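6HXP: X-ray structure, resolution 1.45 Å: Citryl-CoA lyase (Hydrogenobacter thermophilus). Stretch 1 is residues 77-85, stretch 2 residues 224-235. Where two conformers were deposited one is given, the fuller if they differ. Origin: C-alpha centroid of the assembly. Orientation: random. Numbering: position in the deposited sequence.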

# COMPACT_ATOMS: atom_id res chain seq x y z
N VAL A 77 3.77 10.12 -0.05
CA VAL A 77 4.56 8.92 0.21
C VAL A 77 5.97 9.04 -0.41
O VAL A 77 6.96 8.74 0.24
CB VAL A 77 3.80 7.68 -0.25
CG1 VAL A 77 4.69 6.46 -0.32
CG2 VAL A 77 2.65 7.43 0.73
N ALA A 78 6.07 9.56 -1.65
CA ALA A 78 7.37 9.77 -2.25
C ALA A 78 8.20 10.74 -1.40
O ALA A 78 9.40 10.50 -1.17
CB ALA A 78 7.17 10.38 -3.64
N SER A 79 7.57 11.80 -0.90
CA SER A 79 8.23 12.82 -0.05
C SER A 79 8.82 12.21 1.24
O SER A 79 9.81 12.73 1.81
CB SER A 79 7.24 13.93 0.28
OG SER A 79 7.92 15.09 0.78
N GLY A 80 8.20 11.13 1.74
CA GLY A 80 8.72 10.43 2.90
C GLY A 80 10.04 9.71 2.62
O GLY A 80 10.69 9.22 3.56
N GLY A 81 10.44 9.62 1.36
CA GLY A 81 11.71 9.02 0.93
C GLY A 81 11.54 7.57 0.56
O GLY A 81 12.00 6.65 1.25
N ASN A 82 10.83 7.35 -0.53
CA ASN A 82 10.46 6.02 -0.97
C ASN A 82 10.73 5.84 -2.46
O ASN A 82 10.81 6.82 -3.22
CB ASN A 82 8.98 5.77 -0.70
CG ASN A 82 8.69 5.46 0.72
OD1 ASN A 82 9.08 4.36 1.22
ND2 ASN A 82 8.08 6.35 1.46
N SER A 83 10.88 4.59 -2.87
CA SER A 83 11.08 4.23 -4.26
C SER A 83 9.83 4.55 -5.05
O SER A 83 8.69 4.63 -4.54
CB SER A 83 11.40 2.74 -4.35
OG SER A 83 11.72 2.32 -5.67
N LEU A 84 10.00 4.73 -6.33
CA LEU A 84 8.89 5.10 -7.19
C LEU A 84 7.70 4.14 -7.13
O LEU A 84 6.55 4.59 -7.13
CB LEU A 84 9.43 5.28 -8.61
CG LEU A 84 8.43 5.80 -9.63
CD1 LEU A 84 9.07 6.80 -10.53
CD2 LEU A 84 7.80 4.66 -10.40
N ASN A 85 7.93 2.81 -7.02
CA ASN A 85 6.79 1.91 -6.93
C ASN A 85 5.93 2.14 -5.72
O ASN A 85 4.72 1.94 -5.75
CB ASN A 85 7.20 0.46 -6.97
CG ASN A 85 8.00 0.02 -5.78
OD1 ASN A 85 9.08 0.62 -5.50
ND2 ASN A 85 7.51 -0.98 -5.03
N GLU A 224 8.31 13.18 -10.67
CA GLU A 224 8.50 14.62 -10.52
C GLU A 224 8.77 14.98 -9.06
O GLU A 224 9.71 15.74 -8.76
CB GLU A 224 7.28 15.37 -11.07
CG GLU A 224 7.50 16.87 -11.10
CD GLU A 224 6.34 17.63 -11.68
OE1 GLU A 224 5.21 17.47 -11.19
OE2 GLU A 224 6.55 18.38 -12.67
N GLU A 225 8.01 14.39 -8.12
CA GLU A 225 8.23 14.69 -6.71
C GLU A 225 9.67 14.25 -6.29
O GLU A 225 10.35 14.98 -5.57
CB GLU A 225 7.22 13.95 -5.84
CG GLU A 225 7.24 14.38 -4.38
CD GLU A 225 6.76 15.79 -4.12
OE1 GLU A 225 5.87 16.27 -4.87
OE2 GLU A 225 7.25 16.42 -3.15
N LEU A 226 10.09 13.06 -6.71
CA LEU A 226 11.40 12.54 -6.31
C LEU A 226 12.58 13.28 -6.90
O LEU A 226 13.64 13.26 -6.28
CB LEU A 226 11.52 11.06 -6.69
CG LEU A 226 10.61 10.09 -5.93
CD1 LEU A 226 10.69 8.68 -6.51
CD2 LEU A 226 10.98 10.08 -4.42
N THR A 227 12.43 13.87 -8.08
CA THR A 227 13.53 14.49 -8.79
C THR A 227 13.53 15.99 -8.76
O THR A 227 14.54 16.59 -9.16
CB THR A 227 13.55 13.98 -10.25
OG1 THR A 227 12.37 14.41 -10.93
CG2 THR A 227 13.75 12.47 -10.32
N THR A 228 12.43 16.63 -8.33
CA THR A 228 12.38 18.10 -8.32
C THR A 228 12.14 18.73 -6.95
O THR A 228 12.19 19.95 -6.86
CB THR A 228 11.35 18.63 -9.33
OG1 THR A 228 10.04 18.40 -8.88
CG2 THR A 228 11.52 18.03 -10.70
N GLU A 229 11.85 17.95 -5.91
CA GLU A 229 11.52 18.48 -4.61
C GLU A 229 12.43 17.87 -3.58
O GLU A 229 12.90 16.73 -3.74
CB GLU A 229 10.06 18.13 -4.27
CG GLU A 229 9.03 18.69 -5.24
CD GLU A 229 8.82 20.19 -5.13
OE1 GLU A 229 9.39 20.81 -4.20
OE2 GLU A 229 8.04 20.73 -5.93
N LYS A 230 12.67 18.62 -2.52
CA LYS A 230 13.49 18.11 -1.45
C LYS A 230 12.68 17.07 -0.68
O LYS A 230 11.47 17.25 -0.47
CB LYS A 230 13.87 19.25 -0.49
CG LYS A 230 14.67 20.36 -1.15
CD LYS A 230 14.93 21.50 -0.16
CE LYS A 230 15.57 22.70 -0.81
NZ LYS A 230 15.68 23.86 0.13
N PRO A 231 13.32 16.00 -0.19
CA PRO A 231 12.58 15.07 0.66
C PRO A 231 11.94 15.79 1.84
O PRO A 231 12.48 16.78 2.40
CB PRO A 231 13.64 14.07 1.13
CG PRO A 231 14.72 14.15 0.06
CD PRO A 231 14.74 15.60 -0.33
N PHE A 232 10.76 15.30 2.21
CA PHE A 232 9.97 15.80 3.32
C PHE A 232 9.36 17.17 3.06
O PHE A 232 8.82 17.77 3.98
CB PHE A 232 10.78 15.78 4.65
CG PHE A 232 9.96 15.41 5.87
CD1 PHE A 232 9.42 14.14 6.00
CD2 PHE A 232 9.74 16.32 6.88
CE1 PHE A 232 8.69 13.79 7.14
CE2 PHE A 232 9.05 15.95 8.05
CZ PHE A 232 8.49 14.70 8.15
N SER A 233 9.34 17.64 1.79
CA SER A 233 8.74 18.92 1.49
C SER A 233 7.22 18.89 1.58
O SER A 233 6.62 19.96 1.78
CB SER A 233 9.20 19.43 0.12
OG SER A 233 8.69 18.64 -0.92
N LYS A 234 6.59 17.71 1.47
CA LYS A 234 5.12 17.62 1.54
C LYS A 234 4.68 17.40 2.98
O LYS A 234 4.52 16.27 3.47
CB LYS A 234 4.57 16.51 0.64
CG LYS A 234 4.86 16.79 -0.83
CD LYS A 234 4.26 18.14 -1.32
CE LYS A 234 4.37 18.39 -2.81
NZ LYS A 234 5.74 18.79 -3.19
N ARG A 235 4.56 18.50 3.67
CA ARG A 235 4.15 18.53 5.07
C ARG A 235 3.37 19.80 5.26
O ARG A 235 3.61 20.80 4.55
CB ARG A 235 5.35 18.47 6.01
CG ARG A 235 6.30 19.66 5.92
CD ARG A 235 7.41 19.52 6.95
NE ARG A 235 8.25 20.72 6.99
CZ ARG A 235 9.32 20.91 6.23
NH1 ARG A 235 10.01 22.04 6.32
NH2 ARG A 235 9.72 19.97 5.38
O HOH W 1 9.20 15.85 -1.48

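Ser-79 is the polar centre of this contact. It lies near the C-terminal end of the first stretch's leading helix, with its CA-to-CB bond directed toward the second stretch. Its CA sits 4.8 Å from the CA of Phe-232, so the two backbones run close together here. Of all the residues in the two stretches, it has the largest area covered by the other stretch.

Two hydrogen bonds join the stretches, and both end on Ser-79. The backbone N of Phe-232 donates to the carbonyl O of Ser-79 at 2.8 Å, with an angle of 144° at the hydrogen. The backbone N of Lys-234 donates to OG of Ser-79 at 3.0 Å. Its angle of 168° is nearly straight. Ser-79 therefore accepts a hydrogen bond from the second stretch through its main chain and another through its side chain.

Phe-232 and Ser-233 are part of a type II turn that runs from Lys-230 to Ser-233. N of Ser-233 lies 3.1 Å from OG of Ser-79, but the angle is poor and no hydrogen bond forms. That amide is satisfied within the turn instead, where N of Ser-233 donates to O of Lys-230 at 3.1 Å. The CA-to-CB bond of Phe-232 points away from the first stretch; its hydrogen bond to Ser-79 is made by the backbone N. O of Ser-79 lies at the edge of the ring, near its plane.

Water 1 fills the polar gap beside the serine. It is 2.7 Å from OG of Ser-79 and 2.9 Å from OG of Ser-233, hydrogen-bonded to both. It also bonds to OE2 of Glu-225 at 2.6 Å and to O of Lys-230 at 2.9 Å. The water links Ser-79 to Glu-225, whose OE2 is 4.2 Å from the serine OG, too far for a direct hydrogen bond.

The Glu-225 carboxylate has a second partner in its own stretch. NZ of Lys-234 forms a salt bridge with OE2 of Glu-225 at 2.8 Å. A weak hydrogen bond joins the same NZ to OE1 of Glu-225 at 3.0 Å. Lys-234 thus contributes at both ends: its backbone N holds Ser-79, while its ammonium group balances the glutamate charge. Its CA-to-CB bond points toward the first stretch, but the end of the side chain leads away.

The apolar part of the contact centres on Leu-226. CD2 of Leu-226 packs 3.9 Å from CB of Ala-78, and CD1 of Leu-226 lies 4.2 Å from CB of Leu-84. The two methyls thus reach residues before and after the loop of the first stretch. CD2 of Leu-226 also comes within 3.5 Å of O of Asn-82. In that loop, ND2 of Asn-82 donates to O of Val-77 at 2.9 Å, tying the loop back to the helix. O of Ala-78 is satisfied by N of Gly-81 at 2.9 Å.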